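Local coordinates for 3-deoxy-d-manno-octulosonic-acid transferase (Acinetobacter baumannii, PDB 4BFC), which probably transfers Kdo from CMP-Kdo to a lipid A precursor in lipopolysaccharide synthesis, this fragment being its C-terminal CMP-Kdo binding domain, at residues Val76-Pro81 and Val113-Ser118; Gly136-Pro141 and Gly160-Asn165. All blocks are in the same frame, centred on the assembly; numbering follows the deposited sequence.

Both contacts lie at the C-terminal ends of strands in one parallel sheet, consistent with the Rossmann-like C-terminal half of a GT-B glycosyltransferase. Following the chain from the N terminus, contact 1 pairs the end of strand 72-78 with strand 113-115, closing a 31-residue excursion through helix 84-93 and strand 98-100. Contact 2 opens only after this is complete; the two are in series, neither nested nor crossed. It joins the loops that leave the adjacent strands 131-134 and 157-159, with helix 148-152 in the 18 residues between. Strand 43-50 separates the two strand pairs in the sheet. Their centres are about 19 Å apart and their nearest atoms about 7 Å, so the contacts do not touch.

Contact 1 (Val76-Pro81 and Val113-Ser118); sequences VVPRHP and VYLADS. With SO4 (sulfate ion), chain B.
Val76 is bracketed by Tyr114 and Ala116 in a parallel beta bridge with Leu115, joining neighbouring strands of the domain's Rossmann-like sheet. Val76 N donates to Tyr114 O at 2.9 Å, and Val76 O accepts from Ala116 N, also at 2.9 Å, so both backbone polar atoms of Val76 bond to the residues on either side of Leu115. The axes of the short segments 76-78 and 113-115 approach to 6.2 Å, 33° from parallel. Beyond the bridge the second strand leaves the sheet through two successive inverse gamma turns, centred on Ala116 and Asp117, and Asp117 turns its carboxylate to Arg100 and Ser102.

Apolar contacts occupy both faces. On the face of Val76 and Leu115, Val76 CG2 meets Val113 CG1 at 3.6 Å. With Leu115 CG anti to the backbone N (chi1 178°) and the next torsion turned near +60°, Leu115 CD1 comes to 3.8 Å from Pro78 CD, the two side chains crossing at about a right angle; helix 84-93 covers this pair. Val77 CG2 and Ala116 CB meet on the other side, both residues against Trp125 of helix 122-128.

Past the strand, Arg79 and His80 hold a sulfate ion, probably from the crystallisation liquor. Lying just past the C-terminal end of strand 72-78, in a domain that binds CMP-Kdo, it may mark where an anionic group of that ligand binds. Arg79 CG lies over one face of the imidazole, near its rim. From the ring edge His80 NE2 donates to sulfate O3 at 2.6 Å, while sulfate O4 lies in the plane of the Arg79 guanidinium, at its edge, and takes a nearly straight bond of 2.9 Å from Arg79 NE (174°).

Contact 2 (Gly136-Pro141 and Gly160-Asn165); sequences GSLNEP and GPRYFN
Arg162 bends at chi3 (-67°), folding its guanidinium back against the backbone of Leu138 and Asn139, while Ser137 places OG between its own N and carbonyl carbon (chi1 61°), within reach of Gly160. NH2 of Arg162 donates to Leu138 O at 2.8 Å and NE to Asn139 O at 2.9 Å. Both acceptors lie close to the guanidinium plane, yet each N-H comes in from above the carbonyl plane. These two bonds fix the rotation of the group. Glu140 stacks on one face, OE2 sitting 3.4 Å above the centre with the carboxylate and guanidinium planes 24° apart; this salt bridge acts through charge alone. Pro161 CD lies over the rim of the opposite face.

The backbones are joined as well, Arg162 N donating to Ser137 O at 3.0 Å. Separately, the backbone N-H of Gly160 is taken by the serine hydroxyl oxygen, Gly160 N lying 2.9 Å from Ser137 OG. Lacking a side chain, Gly160 brings its CA to 3.4 Å from Ser137 O. Farther out, Pro141, after a cis peptide, directs its O to the edge of the Phe164 ring, 3.2 Å from CE2.

The arrangement ties together the loops following two adjacent parallel strands: Ser137 OG also bonds Val134 O of strand 131-134, Glu54 of helix 54-68 receives the N-H groups of Gly136, Ser137 and Leu138, and Tyr163 packs on helix 167-175.

Contact 1 (Val76-Pro81 and Val113-Ser118)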
loop_
_atom_site.group_PDB
_atom_site.type_symbol
_atom_site.label_atom_id
_atom_site.label_comp_id
_atom_site.label_asym_id
_atom_site.label_seq_id
_atom_site.Cartn_x
_atom_site.Cartn_y
_atom_site.Cartn_z
ATOM N N VAL A 76 2.363 13.195 15.720
ATOM C CA VAL A 76 2.775 11.941 15.008
ATOM C C VAL A 76 1.622 11.500 14.088
ATOM O O VAL A 76 0.505 11.362 14.565
ATOM C CB VAL A 76 3.116 10.819 16.027
ATOM C CG1 VAL A 76 3.530 9.587 15.263
ATOM C CG2 VAL A 76 4.297 11.294 16.904
ATOM N N VAL A 77 1.913 11.355 12.789
ATOM C CA VAL A 77 0.872 11.016 11.803
ATOM C C VAL A 77 1.326 9.731 11.087
ATOM O O VAL A 77 2.008 9.786 10.047
ATOM C CB VAL A 77 0.617 12.165 10.801
ATOM C CG1 VAL A 77 -0.689 11.886 10.025
ATOM C CG2 VAL A 77 0.687 13.554 11.464
ATOM N N PRO A 78 1.040 8.563 11.623
ATOM C CA PRO A 78 1.542 7.322 10.975
ATOM C C PRO A 78 0.883 7.139 9.577
ATOM O O PRO A 78 -0.292 7.617 9.312
ATOM C CB PRO A 78 1.034 6.198 11.916
ATOM C CG PRO A 78 0.987 6.957 13.229
ATOM C CD PRO A 78 0.308 8.232 12.872
ATOM N N ARG A 79 1.643 6.612 8.616
ATOM C CA ARG A 79 1.143 6.473 7.236
ATOM C C ARG A 79 -0.048 5.533 7.143
ATOM O O ARG A 79 -0.994 5.765 6.388
ATOM C CB ARG A 79 2.318 5.918 6.396
ATOM C CG ARG A 79 1.930 5.640 4.931
ATOM C CD ARG A 79 1.496 6.917 4.228
ATOM N NE ARG A 79 1.240 6.682 2.795
ATOM C CZ ARG A 79 0.710 7.537 1.971
ATOM N NH1 ARG A 79 0.329 8.739 2.411
ATOM N NH2 ARG A 79 0.643 7.194 0.652
ATOM N N HIS A 80 0.019 4.451 7.913
ATOM C CA HIS A 80 -0.978 3.404 7.815
ATOM C C HIS A 80 -1.931 3.391 8.976
ATOM O O HIS A 80 -1.553 3.094 10.131
ATOM C CB HIS A 80 -0.334 2.054 7.672
ATOM C CG HIS A 80 0.662 1.980 6.546
ATOM N ND1 HIS A 80 1.993 2.148 6.753
ATOM C CD2 HIS A 80 0.472 1.883 5.184
ATOM C CE1 HIS A 80 2.613 2.103 5.541
ATOM N NE2 HIS A 80 1.677 1.897 4.596
ATOM N N PRO A 81 -3.247 3.644 8.700
ATOM C CA PRO A 81 -4.183 3.629 9.847
ATOM C C PRO A 81 -4.238 2.386 10.748
ATOM O O PRO A 81 -4.531 2.502 11.990
ATOM C CB PRO A 81 -5.537 3.985 9.201
ATOM C CG PRO A 81 -5.120 4.858 8.052
ATOM C CD PRO A 81 -3.908 4.140 7.488
ATOM N N VAL A 113 3.134 14.320 23.211
ATOM C CA VAL A 113 2.960 13.778 21.828
ATOM C C VAL A 113 1.460 13.863 21.533
ATOM O O VAL A 113 0.639 13.456 22.357
ATOM C CB VAL A 113 3.413 12.309 21.724
ATOM C CG1 VAL A 113 3.133 11.712 20.301
ATOM C CG2 VAL A 113 4.901 12.175 22.074
ATOM N N TYR A 114 1.114 14.393 20.378
ATOM C CA TYR A 114 -0.230 14.320 19.925
ATOM C C TYR A 114 -0.280 13.300 18.807
ATOM O O TYR A 114 0.303 13.533 17.737
ATOM C CB TYR A 114 -0.636 15.696 19.416
ATOM C CG TYR A 114 -2.106 15.774 19.137
ATOM C CD1 TYR A 114 -3.047 15.688 20.173
ATOM C CD2 TYR A 114 -2.574 15.887 17.810
ATOM C CE1 TYR A 114 -4.433 15.767 19.897
ATOM C CE2 TYR A 114 -3.932 16.004 17.514
ATOM C CZ TYR A 114 -4.865 15.889 18.583
ATOM O OH TYR A 114 -6.207 16.000 18.263
ATOM N N LEU A 115 -0.942 12.175 19.081
ATOM C CA LEU A 115 -1.128 11.172 18.013
ATOM C C LEU A 115 -2.317 11.572 17.142
ATOM O O LEU A 115 -3.512 11.570 17.589
ATOM C CB LEU A 115 -1.306 9.818 18.606
ATOM C CG LEU A 115 -1.561 8.665 17.657
ATOM C CD1 LEU A 115 -0.414 8.493 16.617
ATOM C CD2 LEU A 115 -1.689 7.380 18.489
ATOM N N ALA A 116 -2.014 11.970 15.913
ATOM C CA ALA A 116 -3.021 12.388 14.962
ATOM C C ALA A 116 -3.580 11.184 14.177
ATOM O O ALA A 116 -3.345 10.978 12.955
ATOM C CB ALA A 116 -2.505 13.549 14.052
ATOM N N ASP A 117 -4.288 10.361 14.906
ATOM C CA ASP A 117 -4.788 9.053 14.446
ATOM C C ASP A 117 -6.173 9.217 13.821
ATOM O O ASP A 117 -7.182 8.648 14.359
ATOM C CB ASP A 117 -4.722 7.983 15.539
ATOM C CG ASP A 117 -5.497 8.334 16.828
ATOM O OD1 ASP A 117 -5.827 9.523 17.040
ATOM O OD2 ASP A 117 -5.822 7.358 17.522
ATOM N N SER A 118 -6.188 9.881 12.673
ATOM C CA SER A 118 -7.406 10.115 11.903
ATOM C C SER A 118 -7.101 10.065 10.410
ATOM O O SER A 118 -5.963 10.052 10.005
ATOM C CB SER A 118 -7.931 11.484 12.275
ATOM O OG SER A 118 -7.096 12.535 11.751
HETATM S S SO4 B . 2.799 3.028 1.406
HETATM O O1 SO4 B . 2.667 2.836 -0.083
HETATM O O2 SO4 B . 4.137 3.626 1.666
HETATM O O3 SO4 B . 2.745 1.774 2.216
HETATM O O4 SO4 B . 1.806 4.026 1.738
#

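Contact 2 (Gly136-Pro141 and Gly160-Asn165)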
loop_
_atom_site.group_PDB
_atom_site.type_symbol
_atom_site.label_atom_id
_atom_site.label_comp_id
_atom_site.label_asym_id
_atom_site.label_seq_id
_atom_site.Cartn_x
_atom_site.Cartn_y
_atom_site.Cartn_z
ATOM N N GLY A 136 8.642 7.359 5.910
ATOM C CA GLY A 136 8.914 6.422 4.824
ATOM C C GLY A 136 10.349 6.528 4.310
ATOM O O GLY A 136 10.672 5.960 3.272
ATOM N N SER A 137 11.225 7.212 5.055
ATOM C CA SER A 137 12.514 7.655 4.492
ATOM C C SER A 137 13.726 7.279 5.376
ATOM O O SER A 137 14.851 7.366 4.847
ATOM C CB SER A 137 12.514 9.164 4.166
ATOM O OG SER A 137 12.280 9.987 5.365
ATOM N N LEU A 138 13.461 6.926 6.647
ATOM C CA LEU A 138 14.468 6.285 7.550
ATOM C C LEU A 138 14.346 4.769 7.630
ATOM O O LEU A 138 15.336 4.109 7.935
ATOM C CB LEU A 138 14.482 6.942 8.941
ATOM C CG LEU A 138 15.038 8.343 9.100
ATOM C CD1 LEU A 138 14.633 8.843 10.478
ATOM C CD2 LEU A 138 16.545 8.246 8.950
ATOM N N ASN A 139 13.139 4.191 7.390
ATOM C CA ASN A 139 13.035 2.766 7.308
ATOM C C ASN A 139 13.758 2.162 6.119
ATOM O O ASN A 139 14.265 2.879 5.243
ATOM C CB ASN A 139 11.553 2.321 7.364
ATOM C CG ASN A 139 10.727 2.933 6.275
ATOM O OD1 ASN A 139 10.779 4.153 5.994
ATOM N ND2 ASN A 139 9.959 2.090 5.609
ATOM N N GLU A 140 13.861 0.813 6.154
ATOM C CA GLU A 140 14.473 0.040 5.050
ATOM C C GLU A 140 13.388 -0.851 4.478
ATOM O O GLU A 140 12.674 -1.481 5.219
ATOM C CB GLU A 140 15.565 -0.886 5.557
ATOM C CG GLU A 140 16.743 -0.182 6.168
ATOM C CD GLU A 140 17.732 0.324 5.134
ATOM O OE1 GLU A 140 17.600 0.091 3.903
ATOM O OE2 GLU A 140 18.676 0.979 5.583
ATOM N N PRO A 141 13.292 -0.900 3.160
ATOM C CA PRO A 141 14.184 -0.191 2.269
ATOM C C PRO A 141 13.802 1.289 2.119
ATOM O O PRO A 141 14.516 2.051 1.429
ATOM C CB PRO A 141 14.002 -0.908 0.912
ATOM C CG PRO A 141 12.701 -1.599 1.018
ATOM C CD PRO A 141 12.410 -1.865 2.473
ATOM N N GLY A 160 14.715 11.530 5.576
ATOM C CA GLY A 160 15.778 10.569 5.655
ATOM C C GLY A 160 16.395 10.339 4.281
ATOM O O GLY A 160 15.933 10.890 3.293
ATOM N N PRO A 161 17.409 9.444 4.226
ATOM C CA PRO A 161 18.197 9.290 2.985
ATOM C C PRO A 161 17.499 8.418 1.951
ATOM O O PRO A 161 17.821 8.513 0.738
ATOM C CB PRO A 161 19.489 8.611 3.470
ATOM C CG PRO A 161 19.315 8.284 4.892
ATOM C CD PRO A 161 17.953 8.705 5.363
ATOM N N ARG A 162 16.526 7.606 2.423
ATOM C CA ARG A 162 15.796 6.678 1.493
ATOM C C ARG A 162 14.502 7.300 0.927
ATOM O O ARG A 162 13.397 7.035 1.412
ATOM C CB ARG A 162 15.662 5.313 2.112
ATOM C CG ARG A 162 17.036 4.593 2.179
ATOM C CD ARG A 162 17.017 3.526 3.243
ATOM N NE ARG A 162 16.910 3.971 4.659
ATOM C CZ ARG A 162 17.936 4.397 5.403
ATOM N NH1 ARG A 162 19.140 4.474 4.827
ATOM N NH2 ARG A 162 17.780 4.805 6.692
ATOM N N TYR A 163 14.687 8.159 -0.077
ATOM C CA TYR A 163 13.601 8.961 -0.655
ATOM C C TYR A 163 13.387 8.689 -2.141
ATOM O O TYR A 163 12.854 9.486 -2.826
ATOM C CB TYR A 163 13.805 10.464 -0.372
ATOM C CG TYR A 163 15.110 11.023 -0.919
ATOM C CD1 TYR A 163 15.217 11.403 -2.253
ATOM C CD2 TYR A 163 16.236 11.169 -0.079
ATOM C CE1 TYR A 163 16.415 11.920 -2.734
ATOM C CE2 TYR A 163 17.433 11.681 -0.563
ATOM C CZ TYR A 163 17.488 12.072 -1.881
ATOM O OH TYR A 163 18.651 12.578 -2.393
ATOM N N PHE A 164 13.846 7.547 -2.593
ATOM C CA PHE A 164 13.972 7.231 -4.054
ATOM C C PHE A 164 12.649 7.198 -4.812
ATOM O O PHE A 164 12.614 7.461 -6.052
ATOM C CB PHE A 164 14.777 5.955 -4.245
ATOM C CG PHE A 164 14.308 4.816 -3.421
ATOM C CD1 PHE A 164 13.204 4.007 -3.843
ATOM C CD2 PHE A 164 14.931 4.520 -2.212
ATOM C CE1 PHE A 164 12.801 2.934 -3.069
ATOM C CE2 PHE A 164 14.516 3.436 -1.445
ATOM C CZ PHE A 164 13.457 2.660 -1.886
ATOM N N ASN A 165 11.545 7.056 -4.084
ATOM C CA ASN A 165 10.231 7.162 -4.796
ATOM C C ASN A 165 9.866 8.570 -5.189
ATOM O O ASN A 165 9.002 8.744 -6.042
ATOM C CB ASN A 165 9.072 6.391 -4.121
ATOM C CG ASN A 165 9.392 4.901 -4.005
ATOM O OD1 ASN A 165 10.043 4.295 -4.922
ATOM N ND2 ASN A 165 8.940 4.273 -2.918
#